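Local structure of putative kinase (Chloroflexus aurantiacus, 2RHM) at residues T4-I9 against G77-M82; H13-K18 against V119-S124; T69-L74 against T100-T105. The protein is of unknown function but has a P-loop nucleoside triphosphate hydrolase fold and is probably a nucleotide-binding kinase. All coordinates share one frame; numbering follows the deposited sequence.

Contact 1. Residues T4-I9 against G77-M82; sequences TPALII and GQSLIM
Ser79 and Ala6 meet at the start of the paired part of the two segments. The amide of Ala6 donates to Ser79 OG over 2.9 Å, so a side chain stands in where strand pairing has not yet begun. OG can reach that amide because it lies anti to its own carbonyl carbon, beside the backbone N (chi1 -58°). An alanine here would probably leave the Ala6 amide without this acceptor and loosen the start of the pairing. Just before it, Pro5 CB rests 3.5 Å from Gln78 O. Backbone bonds follow. Leu80 N donates to Ala6 O, Ile8 N to Leu80 O at 2.9 Å, and Met82 N to Ile8 O. The strands are parallel, with axes 4.8 Å apart. They are the neighbouring strands 6-12 and 80-83 of the parallel sheet in this P-loop fold, and helix 18-29 and helix 88-101 pack on its two faces. Leu7, Ile9, Leu80 and Met82 share one face. There Leu7 CD1 touches both Leu80 CD1 and the SE of Met82, modelled as selenomethionine, each at 3.7 Å. Met95 of helix 88-101 packs on Leu7, Ile9 and Met82. On the other face Ile8 CB lies 4.0 Å from Ile81 CG1, and Leu25 of helix 18-29 packs on both isoleucines. Further out, strand 105-112 bonds to the far edge of 4-9 through Thr105, Ile107 and Ile109. Gly77, with positive phi (93°), closes helix 52-75 in a Schellman motif.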
loop_
_atom_site.group_PDB
_atom_site.type_symbol
_atom_site.label_atom_id
_atom_site.label_comp_id
_atom_site.label_asym_id
_atom_site.label_seq_id
_atom_site.Cartn_x
_atom_site.Cartn_y
_atom_site.Cartn_z
ATOM N N THR B 4 -1.197 -5.633 20.418
ATOM C CA THR B 4 -1.680 -6.067 19.117
ATOM C C THR B 4 -2.360 -4.870 18.427
ATOM O O THR B 4 -3.172 -4.185 19.045
ATOM C CB THR B 4 -2.698 -7.199 19.283
ATOM O OG1 THR B 4 -2.110 -8.274 20.039
ATOM C CG2 THR B 4 -3.187 -7.708 17.912
ATOM N N PRO B 5 -2.015 -4.598 17.161
ATOM C CA PRO B 5 -2.672 -3.497 16.462
ATOM C C PRO B 5 -4.102 -3.791 16.086
ATOM O O PRO B 5 -4.482 -4.958 15.971
ATOM C CB PRO B 5 -1.831 -3.344 15.201
ATOM C CG PRO B 5 -1.293 -4.676 14.957
ATOM C CD PRO B 5 -0.992 -5.234 16.312
ATOM N N ALA B 6 -4.895 -2.742 15.898
ATOM C CA ALA B 6 -6.271 -2.907 15.456
ATOM C C ALA B 6 -6.344 -2.881 13.949
ATOM O O ALA B 6 -5.590 -2.160 13.287
ATOM C CB ALA B 6 -7.170 -1.807 16.028
ATOM N N LEU B 7 -7.261 -3.680 13.403
ATOM C CA LEU B 7 -7.552 -3.652 11.979
ATOM C C LEU B 7 -9.021 -3.270 11.864
ATOM O O LEU B 7 -9.884 -4.012 12.322
ATOM C CB LEU B 7 -7.292 -5.008 11.325
ATOM C CG LEU B 7 -7.778 -5.139 9.874
ATOM C CD1 LEU B 7 -7.200 -4.035 9.013
ATOM C CD2 LEU B 7 -7.428 -6.501 9.266
ATOM N N ILE B 8 -9.280 -2.083 11.311
ATOM C CA ILE B 8 -10.629 -1.559 11.186
ATOM C C ILE B 8 -11.101 -1.836 9.778
ATOM O O ILE B 8 -10.545 -1.304 8.824
ATOM C CB ILE B 8 -10.677 -0.042 11.513
ATOM C CG1 ILE B 8 -10.167 0.187 12.951
ATOM C CG2 ILE B 8 -12.084 0.493 11.326
ATOM C CD1 ILE B 8 -9.628 1.560 13.164
ATOM N N ILE B 9 -12.113 -2.697 9.672
ATOM C CA ILE B 9 -12.651 -3.108 8.402
ATOM C C ILE B 9 -13.932 -2.337 8.136
ATOM O O ILE B 9 -14.881 -2.411 8.911
ATOM C CB ILE B 9 -12.946 -4.630 8.380
ATOM C CG1 ILE B 9 -11.653 -5.431 8.587
ATOM C CG2 ILE B 9 -13.668 -5.048 7.089
ATOM C CD1 ILE B 9 -11.436 -5.858 10.031
ATOM N N GLY B 77 3.237 -2.837 14.068
ATOM C CA GLY B 77 2.462 -2.553 15.280
ATOM C C GLY B 77 1.489 -1.403 15.143
ATOM O O GLY B 77 0.905 -0.962 16.134
ATOM N N GLN B 78 1.277 -0.952 13.906
ATOM C CA GLN B 78 0.419 0.180 13.623
ATOM C C GLN B 78 -0.944 -0.342 13.220
ATOM O O GLN B 78 -1.061 -1.342 12.497
ATOM C CB GLN B 78 1.038 1.049 12.516
ATOM C CG GLN B 78 0.167 2.158 11.876
ATOM C CD GLN B 78 -0.268 3.265 12.824
ATOM O OE1 GLN B 78 -0.853 3.018 13.883
ATOM N NE2 GLN B 78 0.001 4.504 12.430
ATOM N N SER B 79 -1.973 0.340 13.712
ATOM C CA SER B 79 -3.342 0.039 13.359
ATOM C C SER B 79 -3.667 0.660 11.993
ATOM O O SER B 79 -2.977 1.575 11.519
ATOM C CB SER B 79 -4.289 0.560 14.437
ATOM O OG SER B 79 -3.990 -0.007 15.707
ATOM N N LEU B 80 -4.719 0.169 11.354
ATOM C CA LEU B 80 -5.065 0.666 10.030
ATOM C C LEU B 80 -6.505 0.365 9.669
ATOM O O LEU B 80 -7.167 -0.453 10.296
ATOM C CB LEU B 80 -4.111 0.072 8.992
ATOM C CG LEU B 80 -4.318 -1.397 8.638
ATOM C CD1 LEU B 80 -5.014 -1.484 7.348
ATOM C CD2 LEU B 80 -3.011 -2.132 8.504
ATOM N N ILE B 81 -6.972 1.071 8.653
ATOM C CA ILE B 81 -8.318 0.936 8.133
ATOM C C ILE B 81 -8.226 0.343 6.725
ATOM O O ILE B 81 -7.432 0.811 5.879
ATOM C CB ILE B 81 -9.015 2.300 8.044
ATOM C CG1 ILE B 81 -9.049 3.001 9.415
ATOM C CG2 ILE B 81 -10.412 2.129 7.447
ATOM C CD1 ILE B 81 -9.194 4.511 9.291
HETATM N N MSE B 82 -9.026 -0.683 6.476
HETATM C CA MSE B 82 -9.165 -1.269 5.149
HETATM C C MSE B 82 -10.619 -1.098 4.715
HETATM O O MSE B 82 -11.537 -1.399 5.458
HETATM C CB MSE B 82 -8.802 -2.759 5.110
HETATM C CG MSE B 82 -7.347 -3.091 5.421
HETATM SE SE MSE B 82 -7.048 -5.035 5.460
HETATM C CE MSE B 82 -7.884 -5.306 3.692
#

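Contact 2. Residues H13-K18 against V119-S124; sequences HPATGK and VERILS. With BEZ (benzoic acid), chain G.
Arg121 reaches from its helix to the backbone of Ala15. Its CB lies 3.9 Å from Ala15 CB. From CG to NE the chain is extended, and CD passes 3.2 Å from Ala15 O. At the tip, NH1 donates to that same oxygen over 2.9 Å, with an N-H...O angle of 163°. The carbonyl lies at the edge of the guanidinium, almost in its plane. NH2 donates to Thr167 O, so the guanidinium grips two backbone carbonyls. Beside it, Ile122 CG1 touches Ala15 CB at 4.0 Å. Ile122 CG2 lies 3.7 Å from C4 of the bound benzoic acid, while Pro14 CB lies 3.5 Å from C6. Pro14, Ala15 and Ile122 line part of the benzoic acid pocket, and Arg125 hydrogen-bonds the ligand. Residues 13-16 form a type II turn, with His13 O taking both the amide and the OG1 of Thr16. Gly17 is the N-cap of the next helix. The sequence fits a Walker A P-loop, with Lys18 NZ salt-bridged to Glu83. The loop lies between strand 6-12 and helix 18-29, against helix 115-127, whose Val119 and Ile122 pack in turn on helix 141-149.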
loop_
_atom_site.group_PDB
_atom_site.type_symbol
_atom_site.label_atom_id
_atom_site.label_comp_id
_atom_site.label_asym_id
_atom_site.label_seq_id
_atom_site.Cartn_x
_atom_site.Cartn_y
_atom_site.Cartn_z
ATOM N N HIS B 13 -21.907 -2.574 0.388
ATOM C CA HIS B 13 -22.056 -2.590 -1.056
ATOM C C HIS B 13 -21.604 -1.237 -1.666
ATOM O O HIS B 13 -21.498 -0.237 -0.974
ATOM C CB HIS B 13 -23.493 -2.899 -1.443
ATOM C CG HIS B 13 -23.865 -4.331 -1.274
ATOM N ND1 HIS B 13 -23.104 -5.360 -1.783
ATOM C CD2 HIS B 13 -24.937 -4.909 -0.680
ATOM C CE1 HIS B 13 -23.697 -6.511 -1.515
ATOM N NE2 HIS B 13 -24.813 -6.266 -0.850
ATOM N N PRO B 14 -21.293 -1.218 -2.971
ATOM C CA PRO B 14 -20.959 0.050 -3.608
ATOM C C PRO B 14 -22.020 1.146 -3.381
ATOM O O PRO B 14 -23.229 0.884 -3.411
ATOM C CB PRO B 14 -20.855 -0.339 -5.080
ATOM C CG PRO B 14 -20.352 -1.774 -5.024
ATOM C CD PRO B 14 -21.162 -2.350 -3.906
ATOM N N ALA B 15 -21.537 2.347 -3.087
ATOM C CA ALA B 15 -22.368 3.539 -2.851
ATOM C C ALA B 15 -23.069 3.607 -1.478
ATOM O O ALA B 15 -23.860 4.505 -1.242
ATOM C CB ALA B 15 -23.362 3.767 -4.007
ATOM N N THR B 16 -22.773 2.688 -0.561
ATOM C CA THR B 16 -23.388 2.725 0.767
ATOM C C THR B 16 -22.810 3.752 1.755
ATOM O O THR B 16 -23.284 3.837 2.894
ATOM C CB THR B 16 -23.304 1.341 1.455
ATOM O OG1 THR B 16 -21.950 0.883 1.447
ATOM C CG2 THR B 16 -24.207 0.327 0.739
ATOM N N GLY B 17 -21.782 4.493 1.337
ATOM C CA GLY B 17 -21.146 5.493 2.190
ATOM C C GLY B 17 -19.811 5.062 2.777
ATOM O O GLY B 17 -19.166 5.821 3.507
ATOM N N LYS B 18 -19.394 3.838 2.479
ATOM C CA LYS B 18 -18.138 3.326 3.028
ATOM C C LYS B 18 -16.916 4.166 2.669
ATOM O O LYS B 18 -15.976 4.278 3.466
ATOM C CB LYS B 18 -17.935 1.849 2.645
ATOM C CG LYS B 18 -17.866 1.574 1.161
ATOM C CD LYS B 18 -17.623 0.064 0.903
ATOM C CE LYS B 18 -17.725 -0.281 -0.562
ATOM N NZ LYS B 18 -16.817 0.494 -1.423
ATOM N N VAL B 119 -29.343 3.416 -5.969
ATOM C CA VAL B 119 -29.484 3.617 -7.415
ATOM C C VAL B 119 -29.248 5.090 -7.774
ATOM O O VAL B 119 -28.517 5.378 -8.720
ATOM C CB VAL B 119 -30.829 3.106 -7.967
ATOM C CG1 VAL B 119 -31.050 3.609 -9.404
ATOM C CG2 VAL B 119 -30.875 1.574 -7.948
ATOM N N GLU B 120 -29.828 6.011 -7.008
ATOM C CA GLU B 120 -29.608 7.448 -7.229
ATOM C C GLU B 120 -28.122 7.822 -7.193
ATOM O O GLU B 120 -27.645 8.569 -8.054
ATOM C CB GLU B 120 -30.365 8.277 -6.191
ATOM N N ARG B 121 -27.388 7.284 -6.211
ATOM C CA ARG B 121 -25.978 7.597 -6.039
ATOM C C ARG B 121 -25.121 7.052 -7.155
ATOM O O ARG B 121 -24.254 7.748 -7.683
ATOM C CB ARG B 121 -25.458 7.030 -4.719
ATOM C CG ARG B 121 -25.951 7.758 -3.526
ATOM C CD ARG B 121 -25.520 7.086 -2.239
ATOM N NE ARG B 121 -26.114 7.789 -1.109
ATOM C CZ ARG B 121 -26.139 7.347 0.139
ATOM N NH1 ARG B 121 -25.593 6.178 0.457
ATOM N NH2 ARG B 121 -26.719 8.086 1.075
ATOM N N ILE B 122 -25.349 5.792 -7.503
ATOM C CA ILE B 122 -24.595 5.154 -8.569
ATOM C C ILE B 122 -24.719 5.979 -9.845
ATOM O O ILE B 122 -23.717 6.314 -10.480
ATOM C CB ILE B 122 -25.084 3.707 -8.796
ATOM C CG1 ILE B 122 -24.587 2.821 -7.661
ATOM C CG2 ILE B 122 -24.589 3.155 -10.130
ATOM C CD1 ILE B 122 -25.146 1.436 -7.691
ATOM N N LEU B 123 -25.949 6.334 -10.189
ATOM C CA LEU B 123 -26.226 7.097 -11.403
ATOM C C LEU B 123 -25.589 8.485 -11.404
ATOM O O LEU B 123 -24.917 8.854 -12.369
ATOM C CB LEU B 123 -27.735 7.220 -11.618
ATOM C CG LEU B 123 -28.476 5.946 -12.029
ATOM C CD1 LEU B 123 -29.975 6.187 -12.039
ATOM C CD2 LEU B 123 -28.003 5.453 -13.392
ATOM N N SER B 124 -25.801 9.247 -10.333
ATOM C CA SER B 124 -25.255 10.601 -10.236
ATOM C C SER B 124 -23.722 10.615 -10.214
ATOM O O SER B 124 -23.105 11.476 -10.830
ATOM C CB SER B 124 -25.807 11.320 -9.003
ATOM O OG SER B 124 -25.392 10.692 -7.807
HETATM C C BEZ G . -19.043 3.894 -5.558
HETATM O O1 BEZ G . -19.017 5.086 -5.167
HETATM O O2 BEZ G . -18.477 2.995 -4.879
HETATM C C1 BEZ G . -19.750 3.553 -6.832
HETATM C C2 BEZ G . -20.375 4.560 -7.562
HETATM C C3 BEZ G . -21.025 4.239 -8.745
HETATM C C4 BEZ G . -21.053 2.919 -9.189
HETATM C C5 BEZ G . -20.433 1.915 -8.443
HETATM C C6 BEZ G . -19.771 2.231 -7.265
#

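Contact 3. Residues T69-L74 against T100-T105; sequences TAATIL and TIAPFT
Leu74 CG is anti to its carbonyl carbon, beside the backbone N (chi1 -69°), and Phe104 CG stands between its own backbone N and carbonyl carbon (chi1 58°). These torsions set each CG; with chi2 of Leu74 at 172°, CD1 then reaches 3.9 Å from Phe104 CD2. The two groups cross at a slant. Leu74 CD2 meets Phe104 CB at 4.1 Å. Ala102 CB sits further back along the leucine, 3.8 Å from Leu74 CB, and also lies 3.8 Å from Ala71 O. Small side chains on both segments allow this close approach, with the CA atoms of Ala71 and Ala102 5.5 Å apart. At the solvent side, Ile101 CD1 lies 3.8 Å from Ala71 CB. The contact joins the last turn of helix 52-75 to the end of helix 88-101 and to the chain leading into strand 105-112. Both helices pack against the parallel sheet of the P-loop fold, and strand 80-83 lies between them in sequence. Ala102 is where the chain leaves helical geometry. A water bridges the segments, donating to Leu74 O at 2.8 Å and to Pro103 O at 2.7 Å. Gln75 NE2 adds a bond to Ile101 O. Leu98 packs on Ala71, Leu74 and Phe104, and the His99 ring meets that of Phe104 edge-to-face. On the outer side of helix 52-75, Thr72 OG1 hydrogen-bonds to Leu33 N of the second subunit.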
loop_
_atom_site.group_PDB
_atom_site.type_symbol
_atom_site.label_atom_id
_atom_site.label_comp_id
_atom_site.label_asym_id
_atom_site.label_seq_id
_atom_site.Cartn_x
_atom_site.Cartn_y
_atom_site.Cartn_z
ATOM N N THR B 69 -0.051 -4.847 1.645
ATOM C CA THR B 69 0.319 -3.596 2.303
ATOM C C THR B 69 -0.132 -3.646 3.766
ATOM O O THR B 69 0.583 -3.207 4.683
ATOM C CB THR B 69 -0.280 -2.408 1.542
ATOM O OG1 THR B 69 0.286 -2.373 0.222
ATOM C CG2 THR B 69 0.055 -1.119 2.227
ATOM N N ALA B 70 -1.302 -4.199 3.999
ATOM C CA ALA B 70 -1.802 -4.346 5.386
ATOM C C ALA B 70 -0.856 -5.128 6.274
ATOM O O ALA B 70 -0.691 -4.816 7.453
ATOM C CB ALA B 70 -3.155 -5.008 5.403
ATOM N N ALA B 71 -0.266 -6.177 5.733
ATOM C CA ALA B 71 0.574 -7.050 6.534
ATOM C C ALA B 71 1.790 -6.301 7.033
ATOM O O ALA B 71 2.184 -6.437 8.191
ATOM C CB ALA B 71 0.996 -8.245 5.723
ATOM N N THR B 72 2.418 -5.516 6.167
ATOM C CA THR B 72 3.631 -4.837 6.618
ATOM C C THR B 72 3.320 -3.724 7.635
ATOM O O THR B 72 4.115 -3.461 8.519
ATOM C CB THR B 72 4.514 -4.342 5.446
ATOM O OG1 THR B 72 5.798 -3.945 5.957
ATOM C CG2 THR B 72 3.856 -3.179 4.689
ATOM N N ILE B 73 2.159 -3.086 7.511
ATOM C CA ILE B 73 1.744 -2.050 8.475
ATOM C C ILE B 73 1.433 -2.687 9.825
ATOM O O ILE B 73 1.897 -2.222 10.881
ATOM C CB ILE B 73 0.521 -1.265 7.946
ATOM C CG1 ILE B 73 0.903 -0.493 6.683
ATOM C CG2 ILE B 73 -0.003 -0.302 8.986
ATOM C CD1 ILE B 73 -0.228 0.167 6.015
ATOM N N LEU B 74 0.654 -3.760 9.793
ATOM C CA LEU B 74 0.306 -4.481 11.022
ATOM C C LEU B 74 1.525 -5.073 11.720
ATOM O O LEU B 74 1.608 -5.046 12.967
ATOM C CB LEU B 74 -0.732 -5.572 10.729
ATOM C CG LEU B 74 -2.128 -5.058 10.342
ATOM C CD1 LEU B 74 -3.017 -6.191 9.893
ATOM C CD2 LEU B 74 -2.784 -4.330 11.515
ATOM N N THR B 100 -2.497 -14.747 10.649
ATOM C CA THR B 100 -1.392 -15.663 10.890
ATOM C C THR B 100 -0.018 -14.998 10.764
ATOM O O THR B 100 0.891 -15.300 11.535
ATOM C CB THR B 100 -1.485 -16.857 9.907
ATOM O OG1 THR B 100 -2.700 -17.561 10.164
ATOM C CG2 THR B 100 -0.328 -17.798 10.059
ATOM N N ILE B 101 0.147 -14.081 9.817
ATOM C CA ILE B 101 1.447 -13.416 9.641
ATOM C C ILE B 101 1.537 -12.020 10.276
ATOM O O ILE B 101 2.629 -11.479 10.465
ATOM C CB ILE B 101 1.835 -13.334 8.141
ATOM C CG1 ILE B 101 0.859 -12.468 7.337
ATOM C CG2 ILE B 101 1.938 -14.752 7.561
ATOM C CD1 ILE B 101 1.417 -12.055 5.996
ATOM N N ALA B 102 0.388 -11.459 10.620
ATOM C CA ALA B 102 0.325 -10.102 11.123
ATOM C C ALA B 102 -0.899 -9.979 12.019
ATOM O O ALA B 102 -1.936 -9.481 11.577
ATOM C CB ALA B 102 0.217 -9.171 9.932
ATOM N N PRO B 103 -0.793 -10.474 13.268
ATOM C CA PRO B 103 -1.910 -10.455 14.203
ATOM C C PRO B 103 -2.539 -9.078 14.414
ATOM O O PRO B 103 -1.850 -8.069 14.496
ATOM C CB PRO B 103 -1.304 -11.003 15.503
ATOM C CG PRO B 103 0.135 -11.040 15.300
ATOM C CD PRO B 103 0.381 -11.141 13.851
ATOM N N PHE B 104 -3.861 -9.067 14.494
ATOM C CA PHE B 104 -4.631 -7.853 14.631
ATOM C C PHE B 104 -5.869 -8.170 15.428
ATOM O O PHE B 104 -6.269 -9.326 15.543
ATOM C CB PHE B 104 -5.045 -7.285 13.262
ATOM C CG PHE B 104 -5.859 -8.254 12.407
ATOM C CD1 PHE B 104 -7.223 -8.381 12.594
ATOM C CD2 PHE B 104 -5.262 -9.001 11.405
ATOM C CE1 PHE B 104 -7.959 -9.302 11.844
ATOM C CE2 PHE B 104 -5.991 -9.906 10.653
ATOM C CZ PHE B 104 -7.333 -10.043 10.852
ATOM N N THR B 105 -6.460 -7.120 15.965
ATOM C CA THR B 105 -7.739 -7.165 16.637
ATOM C C THR B 105 -8.747 -6.467 15.736
ATOM O O THR B 105 -8.622 -5.261 15.500
ATOM C CB THR B 105 -7.668 -6.410 17.974
ATOM O OG1 THR B 105 -6.699 -7.031 18.826
ATOM C CG2 THR B 105 -8.998 -6.449 18.660
HETATM O O HOH W 1 0.816 -7.544 14.074
#

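Contacts 1 and 3 are neighbours, with centres about 8 Å apart. Pro5 O and Thr105 N lie 2.9 Å apart, and Leu7 N and Thr105 O 3.0 Å, both probable hydrogen bonds. Pro5 CG also packs on Pro103 O and Leu74 O. Contact 1 pairs two strands; contact 3 joins the ends of helices 52-75 and 88-101 and the chain leading into strand 105-112. Both touch the second subunit. Contact 2 lies across the centre of the chain, its own centre about 26 Å from that of contact 1 and about 30 Å from that of contact 3. It holds Pro14, Ala15 and Ile122 of the benzoic acid pocket and part of the probable P-loop. Strand 6-12 runs from contact 1 into the loop of contact 2.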